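Local coordinates for protein Cif-like 1 (Burkholderia cenocepacia, PDB 7JQY) that probably hydrolyses epoxides as a Cif-like enzyme of the alpha/beta hydrolase fold, assembling into an octamer, at residues Tyr40-Pro45 and Arg77-Asp82. The protein carries 1 engineered substitution. Residues are numbered along the deposited sequence; the frame is centred on the assembly and turned at random.
Sequences YVTGGP and RVVAVD
R77 meets P45 through its aliphatic stem: CB and CG of R77 both lie 3.4 Å from the carbonyl O of P45. With CG anti to the backbone N and the chain extended as far as NE, the guanidinium is carried past that carbonyl; at the edge of the guanidinium and in its plane, a water accepts from NE and donates to T42 OG1. At V78 the backbone pairs with G43 in both directions, V78 N giving to G43 O at 3.0 Å and G43 N giving to V78 O over a longer 3.3 Å. A second donor grips V78 O: T42 OG1, anti to its backbone N (chi1 -171°), comes within 2.8 Å, tilted out of the carbonyl plane. V79 sits on the same face of the sheet as T42 and Y40; its CG1 approaches CD2 of the Y40 ring obliquely at 3.8 Å. The two strands run antiparallel, their axes 4.6 Å apart and at 172°, and form one of the antiparallel pairings that lead into the otherwise parallel sheet of the alpha/beta hydrolase fold; on its far side, 77-82 pairs in parallel with strand 50-54. A80 closes a hydrogen-bonded pair with V41, where V41 N to A80 O measures 2.8 Å and is nearly straight at 169°, and A80 N returns a bond to V41 O. The methyl of A80 and the V41 side chain share the opposite face, where both touch M68 of helix 68-73. V81 returns to the Y40 face, its CG2 4.1 Å from Y40 CB. D82 turns its carboxylate to another partner, OD2 binding ND1 of H39, the residue directly preceding Y40.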
loop_
_atom_site.group_PDB
_atom_site.type_symbol
_atom_site.label_atom_id
_atom_site.label_comp_id
_atom_site.label_asym_id
_atom_site.label_seq_id
_atom_site.Cartn_x
_atom_site.Cartn_y
_atom_site.Cartn_z
ATOM N N TYR B 40 18.776 5.252 28.793
ATOM C CA TYR B 40 20.218 5.388 28.681
ATOM C C TYR B 40 20.852 4.029 28.883
ATOM O O TYR B 40 20.254 3.115 29.461
ATOM C CB TYR B 40 20.803 6.400 29.683
ATOM C CG TYR B 40 20.630 6.022 31.144
ATOM C CD1 TYR B 40 19.398 6.168 31.778
ATOM C CD2 TYR B 40 21.695 5.516 31.886
ATOM C CE1 TYR B 40 19.230 5.821 33.115
ATOM C CE2 TYR B 40 21.536 5.170 33.219
ATOM C CZ TYR B 40 20.303 5.322 33.826
ATOM O OH TYR B 40 20.142 4.975 35.147
ATOM N N VAL B 41 22.075 3.910 28.393
ATOM C CA VAL B 41 22.865 2.695 28.518
ATOM C C VAL B 41 24.088 3.038 29.350
ATOM O O VAL B 41 24.737 4.064 29.109
ATOM C CB VAL B 41 23.248 2.140 27.132
ATOM C CG1 VAL B 41 24.171 0.949 27.249
ATOM C CG2 VAL B 41 21.990 1.747 26.386
ATOM N N THR B 42 24.379 2.212 30.354
ATOM C CA THR B 42 25.432 2.544 31.300
ATOM C C THR B 42 26.285 1.323 31.617
ATOM O O THR B 42 25.816 0.182 31.565
ATOM C CB THR B 42 24.864 3.133 32.595
ATOM O OG1 THR B 42 25.945 3.637 33.387
ATOM C CG2 THR B 42 24.079 2.071 33.394
ATOM N N GLY B 43 27.555 1.587 31.924
ATOM C CA GLY B 43 28.526 0.570 32.291
ATOM C C GLY B 43 29.768 1.214 32.878
ATOM O O GLY B 43 29.887 2.441 32.953
ATOM N N GLY B 44 30.708 0.365 33.297
ATOM C CA GLY B 44 31.900 0.827 33.973
ATOM C C GLY B 44 31.698 0.884 35.481
ATOM O O GLY B 44 30.615 0.572 35.992
ATOM N N PRO B 45 32.729 1.307 36.218
ATOM C CA PRO B 45 32.635 1.328 37.688
ATOM C C PRO B 45 31.620 2.339 38.197
ATOM O O PRO B 45 31.552 3.473 37.716
ATOM C CB PRO B 45 34.054 1.703 38.133
ATOM C CG PRO B 45 34.929 1.458 36.937
ATOM C CD PRO B 45 34.067 1.697 35.740
ATOM N N ARG B 77 32.733 5.952 34.305
ATOM C CA ARG B 77 31.332 5.549 34.394
ATOM C C ARG B 77 30.600 6.107 33.179
ATOM O O ARG B 77 30.212 7.279 33.158
ATOM C CB ARG B 77 30.721 6.035 35.704
ATOM C CG ARG B 77 29.342 5.450 36.026
ATOM C CD ARG B 77 28.811 6.061 37.315
ATOM N NE ARG B 77 27.431 5.689 37.596
ATOM C CZ ARG B 77 26.681 6.273 38.523
ATOM N NH1 ARG B 77 27.181 7.259 39.257
ATOM N NH2 ARG B 77 25.432 5.877 38.716
ATOM N N VAL B 78 30.379 5.258 32.176
ATOM C CA VAL B 78 29.824 5.709 30.902
ATOM C C VAL B 78 28.306 5.766 30.983
ATOM O O VAL B 78 27.653 4.828 31.461
ATOM C CB VAL B 78 30.284 4.804 29.751
ATOM C CG1 VAL B 78 29.907 5.439 28.421
ATOM C CG2 VAL B 78 31.794 4.586 29.815
ATOM N N VAL B 79 27.740 6.876 30.518
ATOM C CA VAL B 79 26.299 7.074 30.437
ATOM C C VAL B 79 25.996 7.595 29.035
ATOM O O VAL B 79 26.177 8.787 28.759
ATOM C CB VAL B 79 25.784 8.046 31.502
ATOM C CG1 VAL B 79 24.279 8.273 31.337
ATOM C CG2 VAL B 79 26.100 7.523 32.894
ATOM N N ALA B 80 25.505 6.719 28.159
ATOM C CA ALA B 80 25.082 7.100 26.817
ATOM C C ALA B 80 23.567 7.219 26.827
ATOM O O ALA B 80 22.866 6.230 27.069
ATOM C CB ALA B 80 25.544 6.081 25.775
ATOM N N VAL B 81 23.067 8.427 26.592
ATOM C CA VAL B 81 21.665 8.771 26.805
ATOM C C VAL B 81 20.956 8.900 25.463
ATOM O O VAL B 81 21.482 9.515 24.529
ATOM C CB VAL B 81 21.540 10.082 27.612
ATOM C CG1 VAL B 81 20.093 10.340 27.999
ATOM C CG2 VAL B 81 22.440 10.045 28.828
ATOM N N ASP B 82 19.753 8.333 25.374
ATOM C CA ASP B 82 18.799 8.736 24.345
ATOM C C ASP B 82 18.135 10.016 24.831
ATOM O O ASP B 82 17.327 9.970 25.765
ATOM C CB ASP B 82 17.743 7.658 24.104
ATOM C CG ASP B 82 18.280 6.437 23.350
ATOM O OD1 ASP B 82 19.295 6.561 22.616
ATOM O OD2 ASP B 82 17.656 5.351 23.480
HETATM O O HOH W 1 26.664 3.166 36.168
#